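PDB 3HUL: homoserine kinase, which probably catalyses the ATP-dependent phosphorylation of L-homoserine to O-phospho-L-homoserine, the fourth step of threonine synthesis from L-aspartate. Local coordinates for residues D19-A24 and N192-A197; A92-I97 and D125-A130; A242-S245 and T250-V253. All blocks are in the same frame, centred on the assembly; numbering follows the deposited sequence.

Interaction 1: D19-A24 and N192-A197; sequences DSCGLA and NVMIAA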
ATOM      1  N   ASP A  19      -3.580   5.278  22.635  1.00 28.55           N
ATOM      2  CA  ASP A  19      -2.224   5.845  22.643  1.00 28.25           C
ATOM      3  C   ASP A  19      -1.394   5.450  21.389  1.00 27.67           C
ATOM      4  O   ASP A  19      -0.146   5.378  21.433  1.00 27.57           O
ATOM      5  CB  ASP A  19      -1.463   5.485  23.934  1.00 28.40           C
ATOM      6  CG  ASP A  19      -1.891   6.325  25.143  1.00 30.47           C
ATOM      7  OD1 ASP A  19      -2.766   7.223  25.019  1.00 29.90           O
ATOM      8  OD2 ASP A  19      -1.330   6.084  26.238  1.00 32.72           O
ATOM      9  N   SER A  20      -2.082   5.203  20.276  1.00 26.16           N
ATOM     10  CA  SER A  20      -1.415   4.693  19.100  1.00 25.38           C
ATOM     11  C   SER A  20      -1.837   5.354  17.789  1.00 24.85           C
ATOM     12  O   SER A  20      -0.986   5.866  17.047  1.00 24.19           O
ATOM     13  CB  SER A  20      -1.571   3.178  19.021  1.00 25.22           C
ATOM     14  OG  SER A  20      -0.941   2.699  17.847  1.00 28.98           O
ATOM     15  N   CYS A  21      -3.134   5.314  17.489  1.00 23.42           N
ATOM     16  CA  CYS A  21      -3.624   5.807  16.210  1.00 23.77           C
ATOM     17  C   CYS A  21      -4.281   7.185  16.346  1.00 22.93           C
ATOM     18  O   CYS A  21      -5.072   7.442  17.274  1.00 22.06           O
ATOM     19  CB  CYS A  21      -4.622   4.804  15.596  1.00 24.42           C
ATOM     20  SG  CYS A  21      -3.921   3.140  15.320  1.00 29.08           S
ATOM     21  N   GLY A  22      -3.977   8.055  15.394  1.00 22.18           N
ATOM     22  CA  GLY A  22      -4.554   9.379  15.387  1.00 21.60           C
ATOM     23  C   GLY A  22      -4.493   9.979  14.010  1.00 21.59           C
ATOM     24  O   GLY A  22      -3.744   9.505  13.145  1.00 21.33           O
ATOM     25  N   LEU A  23      -5.231  11.066  13.833  1.00 21.15           N
ATOM     26  CA  LEU A  23      -5.593  11.556  12.509  1.00 22.71           C
ATOM     27  C   LEU A  23      -5.720  13.069  12.587  1.00 22.11           C
ATOM     28  O   LEU A  23      -6.417  13.575  13.479  1.00 22.75           O
ATOM     29  CB  LEU A  23      -6.925  10.894  12.063  1.00 22.66           C
ATOM     30  CG  LEU A  23      -7.596  11.199  10.709  1.00 25.72           C
ATOM     31  CD1 LEU A  23      -6.711  10.758   9.534  1.00 26.07           C
ATOM     32  CD2 LEU A  23      -8.917  10.469  10.621  1.00 25.43           C
ATOM     33  N   ALA A  24      -5.027  13.775  11.691  1.00 21.70           N
ATOM     34  CA  ALA A  24      -5.064  15.235  11.640  1.00 22.18           C
ATOM     35  C   ALA A  24      -6.327  15.678  10.929  1.00 22.66           C
ATOM     36  O   ALA A  24      -6.772  15.016  10.001  1.00 22.89           O
ATOM     37  CB  ALA A  24      -3.798  15.824  10.942  1.00 20.80           C
ATOM     38  N   ASN A 192      -5.460  -4.059  15.227  1.00 18.99           N
ATOM     39  CA  ASN A 192      -4.727  -4.678  14.100  1.00 18.18           C
ATOM     40  C   ASN A 192      -5.633  -4.821  12.878  1.00 17.43           C
ATOM     41  O   ASN A 192      -5.271  -4.416  11.782  1.00 16.75           O
ATOM     42  CB  ASN A 192      -4.218  -6.067  14.458  1.00 17.55           C
ATOM     43  CG  ASN A 192      -3.198  -6.069  15.556  1.00 19.66           C
ATOM     44  OD1 ASN A 192      -2.689  -5.023  15.970  1.00 23.34           O
ATOM     45  ND2 ASN A 192      -2.845  -7.275  16.017  1.00 19.49           N
ATOM     46  N   VAL A 193      -6.817  -5.392  13.083  1.00 17.22           N
ATOM     47  CA  VAL A 193      -7.783  -5.573  12.006  1.00 18.27           C
ATOM     48  C   VAL A 193      -8.251  -4.225  11.425  1.00 18.22           C
ATOM     49  O   VAL A 193      -8.316  -4.055  10.202  1.00 19.44           O
ATOM     50  CB  VAL A 193      -8.984  -6.462  12.458  1.00 18.35           C
ATOM     51  CG1 VAL A 193     -10.081  -6.482  11.375  1.00 17.23           C
ATOM     52  CG2 VAL A 193      -8.501  -7.880  12.712  1.00 18.32           C
ATOM     53  N   MET A 194      -8.521  -3.257  12.300  1.00 18.81           N
ATOM     54  CA  MET A 194      -8.927  -1.908  11.889  1.00 18.10           C
ATOM     55  C   MET A 194      -7.868  -1.344  10.957  1.00 17.93           C
ATOM     56  O   MET A 194      -8.194  -0.879   9.863  1.00 18.20           O
ATOM     57  CB  MET A 194      -9.092  -0.988  13.096  1.00 17.62           C
ATOM     58  CG  MET A 194      -9.460   0.476  12.760  1.00 19.86           C
ATOM     59  SD  MET A 194      -9.532   1.616  14.189  1.00 13.98           S
ATOM     60  CE  MET A 194      -7.798   1.914  14.515  1.00 18.73           C
ATOM     61  N   ILE A 195      -6.600  -1.388  11.377  1.00 17.34           N
ATOM     62  CA  ILE A 195      -5.505  -0.883  10.545  1.00 17.16           C
ATOM     63  C   ILE A 195      -5.420  -1.646   9.202  1.00 17.27           C
ATOM     64  O   ILE A 195      -5.370  -1.050   8.136  1.00 17.23           O
ATOM     65  CB  ILE A 195      -4.135  -0.958  11.293  1.00 17.41           C
ATOM     66  CG1 ILE A 195      -4.097   0.007  12.485  1.00 17.27           C
ATOM     67  CG2 ILE A 195      -2.997  -0.695  10.357  1.00 16.37           C
ATOM     68  CD1 ILE A 195      -3.098  -0.420  13.592  1.00 13.60           C
ATOM     69  N   ALA A 196      -5.428  -2.969   9.254  1.00 17.53           N
ATOM     70  CA  ALA A 196      -5.375  -3.756   8.026  1.00 17.74           C
ATOM     71  C   ALA A 196      -6.559  -3.452   7.076  1.00 17.92           C
ATOM     72  O   ALA A 196      -6.397  -3.414   5.856  1.00 18.07           O
ATOM     73  CB  ALA A 196      -5.336  -5.227   8.355  1.00 17.39           C
ATOM     74  N   ALA A 197      -7.740  -3.218   7.635  1.00 17.58           N
ATOM     75  CA  ALA A 197      -8.934  -2.984   6.810  1.00 17.84           C
ATOM     76  C   ALA A 197      -8.889  -1.644   6.126  1.00 18.12           C
ATOM     77  O   ALA A 197      -9.343  -1.511   4.972  1.00 18.52           O
ATOM     78  CB  ALA A 197     -10.252  -3.150   7.661  1.00 17.59           C
TER

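Interaction 2: A92-I97 and D125-A130; sequences AVVAGI and DNVAPA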
ATOM      1  N   ALA A  92      -1.100  23.153  20.643  1.00 25.38           N
ATOM      2  CA  ALA A  92      -0.377  24.231  21.320  1.00 26.22           C
ATOM      3  C   ALA A  92       1.056  23.809  21.633  1.00 26.32           C
ATOM      4  O   ALA A  92       1.998  24.582  21.398  1.00 27.78           O
ATOM      5  CB  ALA A  92      -1.150  24.741  22.597  1.00 25.80           C
ATOM      6  N   VAL A  93       1.235  22.578  22.110  1.00 25.80           N
ATOM      7  CA  VAL A  93       2.562  22.037  22.375  1.00 25.59           C
ATOM      8  C   VAL A  93       3.409  21.990  21.080  1.00 26.07           C
ATOM      9  O   VAL A  93       4.531  22.491  21.034  1.00 25.97           O
ATOM     10  CB  VAL A  93       2.487  20.625  23.004  1.00 26.43           C
ATOM     11  CG1 VAL A  93       3.870  19.960  22.981  1.00 25.87           C
ATOM     12  CG2 VAL A  93       1.892  20.671  24.450  1.00 25.57           C
ATOM     13  N   VAL A  94       2.846  21.416  20.026  1.00 25.25           N
ATOM     14  CA  VAL A  94       3.510  21.415  18.717  1.00 24.99           C
ATOM     15  C   VAL A  94       3.835  22.840  18.231  1.00 24.68           C
ATOM     16  O   VAL A  94       4.904  23.078  17.713  1.00 25.02           O
ATOM     17  CB  VAL A  94       2.666  20.626  17.677  1.00 25.23           C
ATOM     18  CG1 VAL A  94       3.228  20.798  16.233  1.00 24.10           C
ATOM     19  CG2 VAL A  94       2.570  19.170  18.104  1.00 23.42           C
ATOM     20  N   ALA A  95       2.914  23.770  18.405  1.00 25.08           N
ATOM     21  CA  ALA A  95       3.153  25.165  18.033  1.00 26.28           C
ATOM     22  C   ALA A  95       4.334  25.801  18.796  1.00 27.06           C
ATOM     23  O   ALA A  95       5.124  26.552  18.209  1.00 28.16           O
ATOM     24  CB  ALA A  95       1.893  25.975  18.226  1.00 25.35           C
ATOM     25  N   GLY A  96       4.463  25.477  20.085  1.00 27.31           N
ATOM     26  CA  GLY A  96       5.576  25.947  20.896  1.00 28.13           C
ATOM     27  C   GLY A  96       6.888  25.364  20.451  1.00 28.75           C
ATOM     28  O   GLY A  96       7.916  26.040  20.445  1.00 29.02           O
ATOM     29  N   ILE A  97       6.860  24.095  20.070  1.00 29.20           N
ATOM     30  CA  ILE A  97       8.035  23.468  19.501  1.00 29.69           C
ATOM     31  C   ILE A  97       8.469  24.181  18.207  1.00 30.34           C
ATOM     32  O   ILE A  97       9.659  24.449  18.006  1.00 30.02           O
ATOM     33  CB  ILE A  97       7.785  21.992  19.270  1.00 29.91           C
ATOM     34  CG1 ILE A  97       7.640  21.286  20.625  1.00 30.01           C
ATOM     35  CG2 ILE A  97       8.909  21.353  18.461  1.00 29.25           C
ATOM     36  CD1 ILE A  97       7.009  19.870  20.517  1.00 30.04           C
ATOM     37  N   ASP A 125      -0.246  10.040  20.031  1.00 27.58           N
ATOM     38  CA  ASP A 125      -1.305   9.897  19.021  1.00 26.82           C
ATOM     39  C   ASP A 125      -2.097  11.152  18.641  1.00 26.71           C
ATOM     40  O   ASP A 125      -2.830  11.137  17.647  1.00 27.02           O
ATOM     41  CB  ASP A 125      -2.193   8.664  19.273  1.00 26.92           C
ATOM     42  CG  ASP A 125      -2.795   8.615  20.690  1.00 27.93           C
ATOM     43  OD1 ASP A 125      -2.150   9.039  21.677  1.00 27.31           O
ATOM     44  OD2 ASP A 125      -3.932   8.108  20.813  1.00 30.67           O
ATOM     45  N   ASN A 126      -1.955  12.234  19.411  1.00 25.69           N
ATOM     46  CA  ASN A 126      -2.306  13.555  18.889  1.00 25.37           C
ATOM     47  C   ASN A 126      -1.122  14.190  18.181  1.00 25.03           C
ATOM     48  O   ASN A 126      -1.272  14.631  17.039  1.00 24.64           O
ATOM     49  CB  ASN A 126      -2.842  14.507  19.957  1.00 24.85           C
ATOM     50  CG  ASN A 126      -4.169  14.050  20.532  1.00 27.10           C
ATOM     51  OD1 ASN A 126      -4.193  13.459  21.608  1.00 28.77           O
ATOM     52  ND2 ASN A 126      -5.283  14.314  19.814  1.00 23.91           N
ATOM     53  N   VAL A 127       0.039  14.223  18.856  1.00 24.75           N
ATOM     54  CA  VAL A 127       1.197  14.997  18.394  1.00 24.35           C
ATOM     55  C   VAL A 127       1.872  14.509  17.107  1.00 23.93           C
ATOM     56  O   VAL A 127       2.337  15.317  16.309  1.00 24.07           O
ATOM     57  CB  VAL A 127       2.271  15.247  19.527  1.00 25.11           C
ATOM     58  CG1 VAL A 127       1.681  16.108  20.665  1.00 25.38           C
ATOM     59  CG2 VAL A 127       2.882  13.946  20.059  1.00 21.80           C
ATOM     60  N   ALA A 128       1.932  13.201  16.889  1.00 23.18           N
ATOM     61  CA  ALA A 128       2.563  12.712  15.673  1.00 22.15           C
ATOM     62  C   ALA A 128       1.751  13.162  14.425  1.00 21.99           C
ATOM     63  O   ALA A 128       2.314  13.771  13.523  1.00 21.77           O
ATOM     64  CB  ALA A 128       2.757  11.173  15.723  1.00 22.50           C
ATOM     65  N   PRO A 129       0.424  12.907  14.394  1.00 21.16           N
ATOM     66  CA  PRO A 129      -0.330  13.455  13.248  1.00 21.30           C
ATOM     67  C   PRO A 129      -0.346  15.006  13.194  1.00 22.26           C
ATOM     68  O   PRO A 129      -0.429  15.566  12.101  1.00 23.41           O
ATOM     69  CB  PRO A 129      -1.751  12.867  13.412  1.00 20.83           C
ATOM     70  CG  PRO A 129      -1.810  12.276  14.748  1.00 20.09           C
ATOM     71  CD  PRO A 129      -0.415  12.069  15.276  1.00 20.76           C
ATOM     72  N   ALA A 130      -0.238  15.696  14.339  1.00 21.53           N
ATOM     73  CA  ALA A 130      -0.139  17.161  14.309  1.00 21.95           C
ATOM     74  C   ALA A 130       1.134  17.603  13.585  1.00 21.76           C
ATOM     75  O   ALA A 130       1.122  18.568  12.830  1.00 22.58           O
ATOM     76  CB  ALA A 130      -0.207  17.768  15.734  1.00 21.16           C
TER

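Interaction 3: A242-S245 and T250-V253; sequences ACLS and TVLV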
ATOM      1  N   ALA A 242     -19.491   6.047  14.300  1.00 24.89           N
ATOM      2  CA  ALA A 242     -19.549   7.243  15.128  1.00 26.53           C
ATOM      3  C   ALA A 242     -18.810   6.880  16.423  1.00 27.51           C
ATOM      4  O   ALA A 242     -19.101   5.846  17.038  1.00 28.08           O
ATOM      5  CB  ALA A 242     -21.021   7.667  15.415  1.00 26.35           C
ATOM      6  N   CYS A 243     -17.846   7.715  16.804  1.00 28.35           N
ATOM      7  CA  CYS A 243     -17.001   7.456  17.961  1.00 30.74           C
ATOM      8  C   CYS A 243     -16.751   8.724  18.724  1.00 30.40           C
ATOM      9  O   CYS A 243     -16.716   9.825  18.143  1.00 30.68           O
ATOM     10  CB  CYS A 243     -15.628   6.956  17.498  1.00 31.03           C
ATOM     11  SG  CYS A 243     -15.750   5.597  16.378  1.00 38.32           S
ATOM     12  N   LEU A 244     -16.520   8.581  20.020  1.00 30.31           N
ATOM     13  CA  LEU A 244     -15.821   9.643  20.733  1.00 30.48           C
ATOM     14  C   LEU A 244     -14.483   9.962  20.057  1.00 29.55           C
ATOM     15  O   LEU A 244     -13.777   9.060  19.574  1.00 28.69           O
ATOM     16  CB  LEU A 244     -15.619   9.290  22.200  1.00 30.53           C
ATOM     17  CG  LEU A 244     -16.911   9.254  23.005  1.00 32.85           C
ATOM     18  CD1 LEU A 244     -16.612   8.623  24.380  1.00 35.15           C
ATOM     19  CD2 LEU A 244     -17.508  10.654  23.143  1.00 33.13           C
ATOM     20  N   SER A 245     -14.187  11.257  19.978  1.00 29.13           N
ATOM     21  CA  SER A 245     -12.880  11.748  19.575  1.00 29.13           C
ATOM     22  C   SER A 245     -11.963  11.768  20.808  1.00 29.78           C
ATOM     23  O   SER A 245     -12.223  12.501  21.765  1.00 29.69           O
ATOM     24  CB  SER A 245     -13.031  13.149  19.002  1.00 28.51           C
ATOM     25  OG  SER A 245     -11.817  13.597  18.447  1.00 27.40           O
ATOM     26  N   THR A 250     -16.243  15.532  22.214  1.00 29.92           N
ATOM     27  CA  THR A 250     -16.788  15.527  20.851  1.00 29.69           C
ATOM     28  C   THR A 250     -16.944  14.111  20.306  1.00 28.64           C
ATOM     29  O   THR A 250     -16.207  13.200  20.704  1.00 28.20           O
ATOM     30  CB  THR A 250     -16.135  16.513  19.817  1.00 30.10           C
ATOM     31  OG1 THR A 250     -15.301  15.810  18.888  1.00 34.28           O
ATOM     32  CG2 THR A 250     -15.433  17.612  20.450  1.00 26.90           C
ATOM     33  N   VAL A 251     -17.965  13.944  19.463  1.00 28.20           N
ATOM     34  CA  VAL A 251     -18.273  12.697  18.789  1.00 27.00           C
ATOM     35  C   VAL A 251     -17.989  12.948  17.308  1.00 27.44           C
ATOM     36  O   VAL A 251     -18.355  14.005  16.753  1.00 26.57           O
ATOM     37  CB  VAL A 251     -19.745  12.265  18.998  1.00 27.86           C
ATOM     38  CG1 VAL A 251     -20.100  11.030  18.154  1.00 28.45           C
ATOM     39  CG2 VAL A 251     -20.041  11.964  20.481  1.00 27.21           C
ATOM     40  N   LEU A 252     -17.270  12.008  16.694  1.00 26.81           N
ATOM     41  CA  LEU A 252     -17.019  12.051  15.263  1.00 26.28           C
ATOM     42  C   LEU A 252     -17.772  10.962  14.526  1.00 25.26           C
ATOM     43  O   LEU A 252     -17.832   9.812  14.975  1.00 25.16           O
ATOM     44  CB  LEU A 252     -15.518  11.955  14.944  1.00 26.10           C
ATOM     45  CG  LEU A 252     -14.621  13.074  15.455  1.00 28.43           C
ATOM     46  CD1 LEU A 252     -13.161  12.630  15.405  1.00 30.65           C
ATOM     47  CD2 LEU A 252     -14.811  14.398  14.690  1.00 30.93           C
ATOM     48  N   VAL A 253     -18.344  11.344  13.387  1.00 23.99           N
ATOM     49  CA  VAL A 253     -18.996  10.418  12.504  1.00 23.07           C
ATOM     50  C   VAL A 253     -18.066  10.294  11.308  1.00 23.14           C
ATOM     51  O   VAL A 253     -17.674  11.284  10.713  1.00 23.09           O
ATOM     52  CB  VAL A 253     -20.391  10.944  12.047  1.00 23.48           C
ATOM     53  CG1 VAL A 253     -21.013  10.065  10.933  1.00 22.23           C
ATOM     54  CG2 VAL A 253     -21.366  11.086  13.256  1.00 22.89           C
TER

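Interaction 1: D19-A24 and N192-A197
C21, on strand 21-25, and I195, on helix 181-198, have the nearest CA atoms of the two segments, yet these stay 9.0 Å apart, so side chains alone bridge this strand-helix contact of the GHMP kinase fold. The strand is an inner member of the large mixed sheet, between strands 3-12 and 135-141, and backbone bonds tie it to both neighbours, as in the pairs of G22 with V136 and L23 with T11. The helix lies across from C21 and presents two consecutive side chains to it. Both reach the same sulfur, SG of C21, which is set anti to its own carbonyl carbon (chi1 -59°) and projects at the helix. The methionine chain of M194 runs extended through its first two torsions and then bends at chi3 (77°), which brings its terminal methyl within reach: C21 SG lies 4.1 Å from M194 CE. The contact is small, wholly apolar and buried. It borders directly on the second subunit: I195 packs on N192 of that subunit, which also hydrogen-bonds to S20 OG, an atom bonded in turn to G138 O of its own chain. M209 and M210 of helix 203-210 pack against M194. I195 arrives through the far end of its longer branch, placing CD1 4.0 Å from C21 SG.

Interaction 2: A92-I97 and D125-A130
V94, on helix 88-103, packs against V127 and A130 on helix 127-132, joining two helices of the GHMP kinase N-terminal domain. Helix 88-103 begins within the predicted ATP-binding segment 81-91, whose early part is the glycine-rich loop. The nearest CA atoms, those of V94 and V127, are 6.8 Å apart, close enough for short side chains to meet without any polar bond between the segments. One methyl carries most of the contact. In V94, CG1 is anti to the backbone N (chi1 171°), which leaves CG2 anti to the carbonyl carbon and turned at the facing helix. There CG2 settles over the step between two residues three apart in sequence, 3.9 Å from A130 CB. The two atoms it touches, V127 CG1 and A130 CB, are themselves 5.5 Å apart, so the methyl bears on both at once. V127 holds CG1 anti to its own carbonyl carbon (chi1 -64°), which turns this methyl to V94. The two valine side chains meet at a slant. V93 stands beside them with its side chain no nearer than 5.0 Å to segment 125-130 and packs instead on I120 and E121 of helix 110-121, while A117 of that helix touches V127. V94 also packs on V7 of strand 3-12, and S90, in the predicted ATP-binding segment at the start of helix 88-103, lies against V127. The valine pair closes through V94 CG2 and V127 CG1, at 4.1 Å.

Interaction 3: A242-S245 and T250-V253
The beta hairpin of strands 241-244 and 251-255, in the C-terminal GHMP kinase domain, pairs C243 with L252 as an antiparallel hydrogen-bonded pair. C243 N gives a bond to L252 O (2.8 Å), and L252 N returns one to C243 O at 2.7 Å. Beyond the strand ends S245 N extends the pairing toward the turn, reaching T250 O at 2.9 Å with an almost straight N-H (178°). A242, L244, V251 and V253 share one face of the sheet, where L244 CD2 meets V251 CG2 at 3.9 Å and A242 CB lies 4.1 Å from V253 CG2. On the side of L252, S245 OG, anti to its backbone N (chi1 -173°), lies 3.5 Å from L252 CD1 and is hydrogen-bonded to T11 OG1 and G85 O, the latter in the predicted ATP loop. T250 OG1 is buried against S245 CB (3.5 Å) and has no modelled polar partner. The face with A242, V251 and V253 is covered by helix 227-235 through L227, I230 and A234, whereas strand 156-161 continues the sheet beside strand 251-255, its L157 and A159 packing on L252.

In the fold
Interactions 1 and 2 adjoin although their centres are 18 Å apart: D19 CA lies 3.3 Å from D125 OD1, and A24 CB lies 3.6 Å from P129 O, so the strand of interaction 1 passes alongside segment 125-130. Interaction 3 touches neither; its nearest atoms are about 7 Å from each of the other two. Interactions 2 and 3, in the N- and C-terminal GHMP kinase domains, approach the predicted ATP-binding segment 81-91 at different points. The side chain of V127 is about 4 Å from that of S90, and the side chain of T250 about 3 Å from that of R84. Interaction 1 lies away from that segment, at the subunit interface.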